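Local coordinates for beta-galactosidase (PDB 6Y2K), which probably hydrolyses terminal beta-galactosyl groups of beta-galactosides, as a cold-active GH42 glycosidase assembled into a hexamer, at residues A493-G498 / Y577-C582; L518-V523 / T555-L560; L529-Q534 / K545-H550; E551-E556 / G566-M571. All coordinates share one frame; numbering follows the deposited sequence.

Contact 1: A493-G498 / Y577-C582; sequences AGPRTG and YYLGSC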
# COMPACT_ATOMS: atom_id res chain seq x y z
N ALA A 493 -5.67 -5.30 -39.65
CA ALA A 493 -7.04 -5.52 -39.22
C ALA A 493 -7.04 -5.94 -37.75
O ALA A 493 -6.32 -6.86 -37.37
CB ALA A 493 -7.70 -6.59 -40.07
N GLY A 494 -7.83 -5.25 -36.94
CA GLY A 494 -7.86 -5.47 -35.51
C GLY A 494 -8.91 -6.48 -35.10
O GLY A 494 -9.67 -6.98 -35.94
N PRO A 495 -8.98 -6.79 -33.79
CA PRO A 495 -9.91 -7.82 -33.32
C PRO A 495 -11.37 -7.51 -33.64
O PRO A 495 -11.77 -6.34 -33.66
CB PRO A 495 -9.69 -7.85 -31.81
CG PRO A 495 -8.33 -7.27 -31.61
CD PRO A 495 -8.14 -6.26 -32.70
N ARG A 496 -12.14 -8.57 -33.90
CA ARG A 496 -13.57 -8.48 -34.25
C ARG A 496 -13.83 -7.98 -35.69
O ARG A 496 -14.99 -7.90 -36.08
CB ARG A 496 -14.38 -7.67 -33.21
CG ARG A 496 -14.07 -8.08 -31.78
CD ARG A 496 -14.83 -7.31 -30.72
NE ARG A 496 -16.21 -7.75 -30.58
CZ ARG A 496 -17.00 -7.47 -29.54
NH1 ARG A 496 -16.58 -6.73 -28.52
NH2 ARG A 496 -18.24 -7.94 -29.53
N THR A 497 -12.78 -7.70 -36.47
CA THR A 497 -12.95 -7.36 -37.88
C THR A 497 -13.53 -8.56 -38.65
O THR A 497 -13.04 -9.69 -38.53
CB THR A 497 -11.63 -6.90 -38.53
OG1 THR A 497 -11.20 -5.66 -37.95
CG2 THR A 497 -11.79 -6.73 -40.05
N GLY A 498 -14.57 -8.30 -39.44
CA GLY A 498 -15.26 -9.34 -40.20
C GLY A 498 -15.95 -10.41 -39.35
O GLY A 498 -16.08 -11.56 -39.80
N TYR A 577 -1.78 -7.87 -42.13
CA TYR A 577 -1.66 -8.34 -40.74
C TYR A 577 -3.02 -8.34 -40.04
O TYR A 577 -3.86 -7.49 -40.34
CB TYR A 577 -0.65 -7.46 -39.97
CG TYR A 577 0.72 -7.48 -40.62
CD1 TYR A 577 1.00 -6.66 -41.72
CD2 TYR A 577 1.70 -8.36 -40.19
CE1 TYR A 577 2.23 -6.71 -42.35
CE2 TYR A 577 2.95 -8.41 -40.80
CZ TYR A 577 3.21 -7.58 -41.88
OH TYR A 577 4.43 -7.62 -42.51
N TYR A 578 -3.22 -9.32 -39.16
CA TYR A 578 -4.40 -9.42 -38.31
C TYR A 578 -3.98 -9.47 -36.83
O TYR A 578 -3.07 -10.22 -36.45
CB TYR A 578 -5.22 -10.68 -38.62
CG TYR A 578 -6.48 -10.77 -37.79
CD1 TYR A 578 -7.62 -10.04 -38.13
CD2 TYR A 578 -6.53 -11.55 -36.63
CE1 TYR A 578 -8.77 -10.09 -37.35
CE2 TYR A 578 -7.69 -11.62 -35.85
CZ TYR A 578 -8.80 -10.88 -36.21
OH TYR A 578 -9.95 -10.93 -35.45
N LEU A 579 -4.68 -8.68 -36.00
CA LEU A 579 -4.49 -8.66 -34.56
C LEU A 579 -5.76 -9.21 -33.91
O LEU A 579 -6.84 -8.68 -34.14
CB LEU A 579 -4.22 -7.22 -34.10
CG LEU A 579 -4.19 -6.89 -32.60
CD1 LEU A 579 -3.09 -7.65 -31.88
CD2 LEU A 579 -4.03 -5.39 -32.40
N GLY A 580 -5.61 -10.24 -33.08
CA GLY A 580 -6.75 -10.94 -32.47
C GLY A 580 -7.00 -10.67 -31.00
O GLY A 580 -8.01 -11.13 -30.47
N SER A 581 -6.09 -9.96 -30.32
CA SER A 581 -6.28 -9.57 -28.92
C SER A 581 -6.00 -8.08 -28.73
O SER A 581 -5.21 -7.50 -29.50
CB SER A 581 -5.37 -10.38 -28.00
OG SER A 581 -5.63 -11.78 -28.10
N CYS A 582 -6.64 -7.48 -27.73
CA CYS A 582 -6.43 -6.06 -27.41
C CYS A 582 -5.14 -5.89 -26.60
O CYS A 582 -5.13 -5.82 -25.36
CB CYS A 582 -7.64 -5.44 -26.71
SG CYS A 582 -9.12 -5.43 -27.77
O HOH W 1 -12.55 -11.20 -36.30

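Contact 2: L518-V523 / T555-L560; sequences LLPLTV and TELPCL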
# COMPACT_ATOMS: atom_id res chain seq x y z
N LEU A 518 -8.11 -12.78 -47.77
CA LEU A 518 -6.90 -11.95 -47.72
C LEU A 518 -5.94 -12.39 -46.59
O LEU A 518 -4.71 -12.36 -46.75
CB LEU A 518 -7.29 -10.48 -47.48
CG LEU A 518 -6.81 -9.36 -48.40
CD1 LEU A 518 -6.84 -8.04 -47.64
CD2 LEU A 518 -5.45 -9.60 -49.04
N LEU A 519 -6.53 -12.73 -45.45
CA LEU A 519 -5.79 -13.09 -44.24
C LEU A 519 -6.32 -14.42 -43.74
O LEU A 519 -7.27 -14.45 -42.96
CB LEU A 519 -5.96 -11.98 -43.19
CG LEU A 519 -4.99 -10.81 -43.37
CD1 LEU A 519 -5.52 -9.52 -42.75
CD2 LEU A 519 -3.65 -11.18 -42.76
N PRO A 520 -5.75 -15.55 -44.23
CA PRO A 520 -6.34 -16.85 -43.89
C PRO A 520 -6.13 -17.26 -42.42
O PRO A 520 -5.05 -17.71 -42.03
CB PRO A 520 -5.66 -17.82 -44.86
CG PRO A 520 -4.39 -17.14 -45.27
CD PRO A 520 -4.68 -15.67 -45.24
N LEU A 521 -7.19 -17.10 -41.64
CA LEU A 521 -7.23 -17.55 -40.25
C LEU A 521 -8.67 -17.80 -39.83
O LEU A 521 -9.60 -17.36 -40.52
CB LEU A 521 -6.59 -16.48 -39.36
CG LEU A 521 -7.26 -15.10 -39.35
CD1 LEU A 521 -8.05 -14.89 -38.06
CD2 LEU A 521 -6.24 -14.00 -39.52
N THR A 522 -8.85 -18.50 -38.72
CA THR A 522 -10.17 -18.79 -38.17
C THR A 522 -10.20 -18.44 -36.69
O THR A 522 -9.38 -18.93 -35.93
CB THR A 522 -10.52 -20.28 -38.35
OG1 THR A 522 -10.51 -20.61 -39.75
CG2 THR A 522 -11.90 -20.60 -37.78
N VAL A 523 -11.15 -17.59 -36.29
CA VAL A 523 -11.41 -17.33 -34.88
C VAL A 523 -12.32 -18.45 -34.40
O VAL A 523 -13.51 -18.47 -34.71
CB VAL A 523 -12.07 -15.97 -34.62
CG1 VAL A 523 -12.34 -15.77 -33.12
CG2 VAL A 523 -11.21 -14.84 -35.17
N THR A 555 -4.29 -20.59 -37.56
CA THR A 555 -3.74 -20.02 -38.79
C THR A 555 -2.41 -20.66 -39.14
O THR A 555 -1.73 -21.17 -38.25
CB THR A 555 -3.55 -18.49 -38.68
OG1 THR A 555 -3.17 -17.94 -39.96
CG2 THR A 555 -2.47 -18.12 -37.65
N GLU A 556 -2.05 -20.63 -40.42
CA GLU A 556 -0.70 -20.98 -40.87
C GLU A 556 0.15 -19.74 -41.11
O GLU A 556 1.34 -19.85 -41.37
CB GLU A 556 -0.76 -21.83 -42.14
CG GLU A 556 -1.45 -23.17 -41.98
CD GLU A 556 -0.83 -24.04 -40.91
OE1 GLU A 556 -1.59 -24.68 -40.15
OE2 GLU A 556 0.43 -24.08 -40.81
N LEU A 557 -0.44 -18.55 -40.99
CA LEU A 557 0.31 -17.31 -41.15
C LEU A 557 1.42 -17.21 -40.09
O LEU A 557 1.24 -17.70 -38.98
CB LEU A 557 -0.62 -16.09 -41.03
CG LEU A 557 -1.61 -15.87 -42.17
CD1 LEU A 557 -2.65 -14.84 -41.75
CD2 LEU A 557 -0.90 -15.44 -43.45
N PRO A 558 2.56 -16.58 -40.43
CA PRO A 558 3.57 -16.36 -39.39
C PRO A 558 3.03 -15.47 -38.27
O PRO A 558 2.26 -14.54 -38.55
CB PRO A 558 4.69 -15.62 -40.12
CG PRO A 558 4.45 -15.86 -41.58
CD PRO A 558 2.96 -15.98 -41.71
N CYS A 559 3.45 -15.75 -37.04
CA CYS A 559 3.04 -15.00 -35.86
C CYS A 559 4.13 -14.03 -35.44
O CYS A 559 5.29 -14.42 -35.30
CB CYS A 559 2.76 -15.95 -34.70
SG CYS A 559 1.24 -16.91 -34.91
N LEU A 560 3.75 -12.78 -35.24
CA LEU A 560 4.63 -11.73 -34.74
C LEU A 560 4.49 -11.53 -33.23
O LEU A 560 5.40 -10.99 -32.60
CB LEU A 560 4.37 -10.42 -35.47
CG LEU A 560 4.57 -10.37 -36.99
CD1 LEU A 560 5.96 -10.88 -37.37
CD2 LEU A 560 3.50 -11.12 -37.78
O HOH W 2 -3.38 -19.68 -42.88

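Contact 3: L529-Q534 / K545-H550; sequences LPEHTQ and KLKHWH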
# COMPACT_ATOMS: atom_id res chain seq x y z
N LEU A 529 -12.61 -10.99 -21.39
CA LEU A 529 -11.93 -10.90 -20.09
C LEU A 529 -12.26 -9.68 -19.23
O LEU A 529 -12.47 -8.58 -19.76
CB LEU A 529 -10.41 -10.94 -20.32
CG LEU A 529 -9.81 -12.27 -20.80
CD1 LEU A 529 -8.38 -12.06 -21.27
CD2 LEU A 529 -9.89 -13.35 -19.73
N PRO A 530 -12.25 -9.86 -17.89
CA PRO A 530 -12.32 -8.72 -16.99
C PRO A 530 -10.95 -8.05 -16.90
O PRO A 530 -9.93 -8.64 -17.31
CB PRO A 530 -12.70 -9.36 -15.66
CG PRO A 530 -12.07 -10.71 -15.70
CD PRO A 530 -12.10 -11.13 -17.15
N GLU A 531 -10.93 -6.85 -16.34
CA GLU A 531 -9.69 -6.06 -16.19
C GLU A 531 -8.61 -6.78 -15.38
O GLU A 531 -7.41 -6.61 -15.65
CB GLU A 531 -10.03 -4.70 -15.54
CG GLU A 531 -8.89 -3.68 -15.52
CD GLU A 531 -8.53 -3.12 -16.90
OE1 GLU A 531 -9.35 -3.15 -17.83
OE2 GLU A 531 -7.40 -2.64 -17.04
N HIS A 532 -9.02 -7.60 -14.42
CA HIS A 532 -8.09 -8.27 -13.50
C HIS A 532 -7.24 -9.42 -14.06
O HIS A 532 -6.31 -9.87 -13.39
CB HIS A 532 -8.80 -8.72 -12.21
CG HIS A 532 -9.88 -9.76 -12.41
ND1 HIS A 532 -9.60 -11.08 -12.72
CD2 HIS A 532 -11.23 -9.69 -12.27
CE1 HIS A 532 -10.73 -11.76 -12.79
NE2 HIS A 532 -11.73 -10.94 -12.51
N THR A 533 -7.54 -9.89 -15.27
CA THR A 533 -6.79 -10.97 -15.90
C THR A 533 -6.31 -10.53 -17.28
O THR A 533 -7.10 -10.38 -18.21
CB THR A 533 -7.64 -12.27 -15.96
OG1 THR A 533 -8.01 -12.64 -14.63
CG2 THR A 533 -6.87 -13.42 -16.60
N GLN A 534 -4.99 -10.32 -17.38
CA GLN A 534 -4.33 -9.76 -18.55
C GLN A 534 -3.18 -10.69 -18.98
O GLN A 534 -2.04 -10.55 -18.52
CB GLN A 534 -3.82 -8.36 -18.22
CG GLN A 534 -4.96 -7.40 -17.90
CD GLN A 534 -4.54 -5.94 -17.74
OE1 GLN A 534 -3.42 -5.55 -18.09
NE2 GLN A 534 -5.45 -5.13 -17.20
N LYS A 545 1.39 -7.35 -22.32
CA LYS A 545 0.13 -8.00 -21.97
C LYS A 545 -0.96 -7.69 -22.99
O LYS A 545 -0.87 -6.73 -23.77
CB LYS A 545 -0.33 -7.56 -20.59
CG LYS A 545 0.69 -7.79 -19.49
CD LYS A 545 0.16 -7.30 -18.15
CE LYS A 545 1.07 -7.72 -17.01
NZ LYS A 545 0.66 -7.01 -15.77
N LEU A 546 -2.00 -8.53 -22.94
CA LEU A 546 -3.27 -8.28 -23.61
C LEU A 546 -4.36 -8.18 -22.55
O LEU A 546 -4.22 -8.74 -21.46
CB LEU A 546 -3.58 -9.39 -24.60
CG LEU A 546 -3.95 -10.78 -24.07
CD1 LEU A 546 -5.45 -10.93 -23.84
CD2 LEU A 546 -3.45 -11.83 -25.05
N LYS A 547 -5.45 -7.49 -22.88
CA LYS A 547 -6.58 -7.32 -21.98
C LYS A 547 -7.90 -7.32 -22.74
O LYS A 547 -7.93 -7.05 -23.94
CB LYS A 547 -6.45 -6.03 -21.17
CG LYS A 547 -6.24 -4.77 -21.99
CD LYS A 547 -5.83 -3.60 -21.09
CE LYS A 547 -5.62 -2.31 -21.89
NZ LYS A 547 -5.43 -1.14 -20.99
N HIS A 548 -8.97 -7.67 -22.03
CA HIS A 548 -10.38 -7.50 -22.47
C HIS A 548 -10.90 -8.49 -23.49
O HIS A 548 -12.02 -9.01 -23.33
CB HIS A 548 -10.67 -6.06 -22.97
CG HIS A 548 -10.24 -4.99 -22.02
ND1 HIS A 548 -9.89 -3.72 -22.45
CD2 HIS A 548 -10.12 -4.98 -20.67
CE1 HIS A 548 -9.56 -2.99 -21.40
NE2 HIS A 548 -9.69 -3.72 -20.31
N TRP A 549 -10.13 -8.71 -24.55
CA TRP A 549 -10.54 -9.50 -25.70
C TRP A 549 -9.37 -10.34 -26.20
O TRP A 549 -8.30 -9.81 -26.48
CB TRP A 549 -11.02 -8.56 -26.80
CG TRP A 549 -11.78 -9.23 -27.88
CD1 TRP A 549 -11.30 -9.68 -29.08
CD2 TRP A 549 -13.18 -9.53 -27.87
NE1 TRP A 549 -12.31 -10.25 -29.81
CE2 TRP A 549 -13.47 -10.17 -29.09
CE3 TRP A 549 -14.20 -9.33 -26.94
CZ2 TRP A 549 -14.77 -10.60 -29.42
CZ3 TRP A 549 -15.49 -9.76 -27.26
CH2 TRP A 549 -15.76 -10.40 -28.49
N HIS A 550 -9.59 -11.65 -26.30
CA HIS A 550 -8.52 -12.63 -26.48
C HIS A 550 -9.04 -13.74 -27.39
O HIS A 550 -9.61 -14.73 -26.93
CB HIS A 550 -8.10 -13.15 -25.08
CG HIS A 550 -7.00 -14.17 -25.08
ND1 HIS A 550 -6.94 -15.17 -24.13
CD2 HIS A 550 -5.90 -14.32 -25.86
CE1 HIS A 550 -5.86 -15.91 -24.35
NE2 HIS A 550 -5.21 -15.41 -25.38
O HOH W 3 -8.20 -8.16 -19.29
O HOH W 4 -7.49 -0.99 -19.16
O HOH W 5 -4.81 -1.90 -17.69

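Contact 4: E551-E556 / G566-M571; sequences EQIKTE and GNPVLM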
# COMPACT_ATOMS: atom_id res chain seq x y z
N GLU A 551 -8.86 -13.55 -28.70
CA GLU A 551 -9.37 -14.52 -29.69
C GLU A 551 -8.49 -15.75 -29.75
O GLU A 551 -7.27 -15.64 -29.78
CB GLU A 551 -9.48 -13.88 -31.08
CG GLU A 551 -10.62 -12.89 -31.18
CD GLU A 551 -10.57 -12.01 -32.41
OE1 GLU A 551 -9.70 -12.23 -33.30
OE2 GLU A 551 -11.43 -11.11 -32.48
N GLN A 552 -9.13 -16.92 -29.75
CA GLN A 552 -8.46 -18.21 -29.95
C GLN A 552 -8.48 -18.49 -31.45
O GLN A 552 -9.56 -18.69 -32.03
CB GLN A 552 -9.20 -19.31 -29.18
CG GLN A 552 -8.59 -20.70 -29.32
CD GLN A 552 -9.41 -21.77 -28.62
OE1 GLN A 552 -9.68 -21.67 -27.41
NE2 GLN A 552 -9.79 -22.79 -29.35
N ILE A 553 -7.30 -18.51 -32.07
CA ILE A 553 -7.16 -18.47 -33.54
C ILE A 553 -6.35 -19.66 -34.05
O ILE A 553 -5.36 -20.07 -33.43
CB ILE A 553 -6.51 -17.15 -33.99
CG1 ILE A 553 -7.45 -15.97 -33.72
CG2 ILE A 553 -6.13 -17.17 -35.47
CD1 ILE A 553 -6.80 -14.61 -33.84
N LYS A 554 -6.77 -20.21 -35.19
CA LYS A 554 -6.00 -21.19 -35.95
C LYS A 554 -5.58 -20.54 -37.26
O LYS A 554 -6.41 -19.96 -37.98
CB LYS A 554 -6.82 -22.46 -36.20
CG LYS A 554 -6.05 -23.53 -36.96
CD LYS A 554 -6.65 -24.91 -36.77
CE LYS A 554 -5.82 -25.98 -37.48
NZ LYS A 554 -6.00 -27.33 -36.86
N THR A 555 -4.29 -20.59 -37.56
CA THR A 555 -3.74 -20.02 -38.79
C THR A 555 -2.41 -20.66 -39.14
O THR A 555 -1.73 -21.17 -38.25
CB THR A 555 -3.55 -18.49 -38.68
OG1 THR A 555 -3.17 -17.94 -39.96
CG2 THR A 555 -2.47 -18.12 -37.65
N GLU A 556 -2.05 -20.63 -40.42
CA GLU A 556 -0.70 -20.98 -40.87
C GLU A 556 0.15 -19.74 -41.11
O GLU A 556 1.34 -19.85 -41.37
CB GLU A 556 -0.76 -21.83 -42.14
CG GLU A 556 -1.45 -23.17 -41.98
CD GLU A 556 -0.83 -24.04 -40.91
OE1 GLU A 556 -1.59 -24.68 -40.15
OE2 GLU A 556 0.43 -24.08 -40.81
N GLY A 566 1.10 -20.26 -26.90
CA GLY A 566 1.48 -20.27 -28.30
C GLY A 566 0.37 -19.90 -29.28
O GLY A 566 0.56 -20.04 -30.50
N ASN A 567 -0.76 -19.39 -28.77
CA ASN A 567 -1.91 -19.02 -29.61
C ASN A 567 -1.60 -17.69 -30.30
O ASN A 567 -1.04 -16.79 -29.68
CB ASN A 567 -3.22 -18.94 -28.78
CG ASN A 567 -4.37 -18.23 -29.51
OD1 ASN A 567 -4.95 -18.75 -30.46
ND2 ASN A 567 -4.71 -17.04 -29.03
N PRO A 568 -1.95 -17.56 -31.60
CA PRO A 568 -1.68 -16.30 -32.30
C PRO A 568 -2.35 -15.06 -31.70
O PRO A 568 -3.54 -15.09 -31.40
CB PRO A 568 -2.24 -16.56 -33.71
CG PRO A 568 -2.14 -18.03 -33.89
CD PRO A 568 -2.43 -18.60 -32.53
N VAL A 569 -1.56 -14.00 -31.54
CA VAL A 569 -2.04 -12.68 -31.12
C VAL A 569 -1.95 -11.69 -32.30
O VAL A 569 -2.93 -11.03 -32.63
CB VAL A 569 -1.28 -12.16 -29.88
CG1 VAL A 569 -1.54 -10.67 -29.63
CG2 VAL A 569 -1.67 -12.98 -28.66
N LEU A 570 -0.78 -11.59 -32.92
CA LEU A 570 -0.61 -10.78 -34.13
C LEU A 570 0.07 -11.64 -35.18
O LEU A 570 1.09 -12.27 -34.91
CB LEU A 570 0.17 -9.50 -33.81
CG LEU A 570 0.63 -8.55 -34.93
CD1 LEU A 570 -0.42 -8.32 -35.99
CD2 LEU A 570 1.05 -7.22 -34.33
N MET A 571 -0.51 -11.69 -36.38
CA MET A 571 -0.08 -12.61 -37.43
C MET A 571 -0.18 -11.95 -38.79
O MET A 571 -1.03 -11.09 -39.01
CB MET A 571 -0.94 -13.88 -37.41
CG MET A 571 -2.44 -13.67 -37.69
SD MET A 571 -3.57 -14.49 -36.54
CE MET A 571 -3.25 -13.58 -35.03
O HOH W 6 -5.54 -13.58 -30.13

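Contact 1: A493-G498 / Y577-C582
The ring of Tyr578 lies lengthwise beside the chain that leaves Ala493. CG is anti to the backbone N (chi1 -177°), which lays the ring along the neighbouring backbone: CD1 meets Ala493 CB at 4.0 Å, CE1 lies 3.5 Å from Gly494 O, and Thr497 CB comes in at the ring's edge. Gly494 O is itself gripped by both N and OG1 of Thr497, closing the type II turn from Gly494 to Thr497. At the tip, a water donates to Tyr578 OH (2.7 Å) and to Thr497 O; Glu551 OE1 from strand 549-555 is the hydroxyl's other partner. Pro495 packs on the strand itself, its CD 4.0 Å from Leu579 CG and its CG near Cys582 SG. The backbones pair in parallel: Ala493 N donates to Tyr577 O at 2.9 Å, and Leu579 N to Ala493 O at 2.8 Å, nearly along the C=O axis. The next carbonyl, Leu579 O, faces Pro495 N at 2.9 Å, which has no hydrogen to give. The pairing thus ends at a tertiary amide nitrogen, and because Arg496 N and Trp549 NE1 donate to Glu551 OE2, the carboxylate beside the buried phenol probably stays ionised.

Contact 2: L518-V523 / T555-L560
This is a small, partly buried contact in the trimerisation domain, at the end of the two-stranded antiparallel sheet of strands 521-528 and 549-555 where Leu521 and Thr555 lie, ahead of the bend leading into strand 559-563. A threonine hydroxyl carries the polar half and a leucine tip the apolar half. Thr555 OG1 stands anti to the backbone N (chi1 -173°), and from there it works in two directions. It donates to Pro520 O at 2.8 Å, lying in the carbonyl plane, and it accepts from Leu557 N at 3.0 Å, two residues on, which makes an ST turn. Pro520 O is held a second time by a water at 2.7 Å, which in turn accepts from Glu556 N, so the proline carbonyl ties down two successive peptide groups of the bend, one through the hydroxyl and one through water. Beside these bonds the CB atoms of Leu521 and Thr555 press together at 3.7 Å. Past the ST turn, the side chain of Leu557 points back at the other segment. Its CD1 is the shared tip: Leu519 CD2 meets it at 3.9 Å and Pro520 CD at 4.1 Å, both side chains crossing that of Leu557 at about a right angle, with Leu521 CD2 a little farther off. Thr522 continues the sheet by backbone bonding to Lys554. Leu519 rests on His576 and Leu521 on Tyr578 of strand 576-579, while Thr555 and Leu557 lean on Pro568 and Glu573 of strand 568-573.

Contact 3: L529-Q534 / K545-H550
Glu531 sets its CG anti to the backbone N (chi1 -171°) and then bends at chi2 (69°), which swings the carboxylate round to the ring tip of His548; the histidine, its CG anti to the carbonyl carbon, runs alongside and points the same way. Their meeting is a short His-carboxylate hydrogen bond: His548 NE2 donates to the syn lone pair of Glu531 OE1 at 2.6 Å. OE1 lies in the ring plane, although the carboxylate itself is turned 52° from it. Such a partner would tend to favour a protonated imidazole. The aliphatic part of Lys547 covers one face of that ring, with CG 3.7 Å above its centre, and extends until NZ is 4.7 Å from Glu531 OE2; a water bridges these opposite charges. Gln534 lies side by side with Lys547, Gln534 CG touching Lys547 CB at 3.8 Å, and turns its NE2 back to Glu531 O (2.9 Å), within the type I turn from Pro530 to Thr533. Another water bridges the turn to the other segment, donating to Pro530 O and Thr533 O and accepting from His548 N. Leu529 N closes the base with a straight bond to His548 O at 2.8 Å, arriving above the carbonyl plane, while Leu529 CD1 sits 4.1 Å from Leu546 CD1. The loop thus links strands 521-528 and 536-538 and grips the corner at His548, where strand 544-547 of the large mixed sheet passes into strand 549-555; it also meets a second subunit, the ring of His532 against His284 of that chain.

Contact 4: E551-E556 / G566-M571
Asn567 aims its CB at strand 549-555, and CG, anti to the backbone N (chi1 166°), carries the amide up to the strand's backbone. CG stands 3.9 Å from both Glu551 O and Ile553 N, and the two branches beyond it divide the work. OD1 accepts from Ile553 N at 2.9 Å, almost straight at 176°; ND2 donates to Glu551 O at 3.0 Å, in the carbonyl plane. Each bond falls on a lone pair. Asn567 is modelled in two conformers; in this one the amide offers the strand what a neighbouring peptide would, an acceptor and a donor side by side, and the pair of bonds fixes its flip. Asp563 OD1 accepts from the backbone N of Asn567, helping to position the residue. A water donates to Glu551 O and also to Pro568 O, adding a bridge to the two direct bonds. From Pro568 the chain enters strand 568-573 of the mixed sheet, where Val569 and Leu570 form a classic beta bulge opposite Leu561; past this break Met571 again faces strand 549-555. Its CG takes the crowded position between N and carbonyl carbon (chi1 63°), and the bent chain meets Ile553 tip to tip: Met571 SD is 3.9 Å from Ile553 CG2, and CE the same distance from Ile553 CD1. Thr555 CG2 slides past Pro568 CG at 3.8 Å and also borders the sulphur. Tyr578 of strand 576-579 packs on Ile553 as well. On the strand's other side Gln552 bonds to Arg525 and Glu524 and to Glu377 of a second subunit.

Overall arrangement
Contact 1 is the fully buried one, and the other three are partly open. It joins parallel strands of the large mixed sheet, whereas contacts 2, 3 and 4 all involve strand 549-555 or its ends: contact 3 near its start, contact 4 along its length, contact 2 near its end, with Thr555 and Glu556 shared between the last two. The chemistry shifts accordingly, from strand pairing and a buried phenol in contact 1, through a side-chain amide and apolar packing in contact 4, to a hydroxyl in contact 2 and charged, water-bridged groups in contact 3. Tyr578 and Glu551 tie contacts 1 and 4 directly; contacts 2 and 3 do not touch.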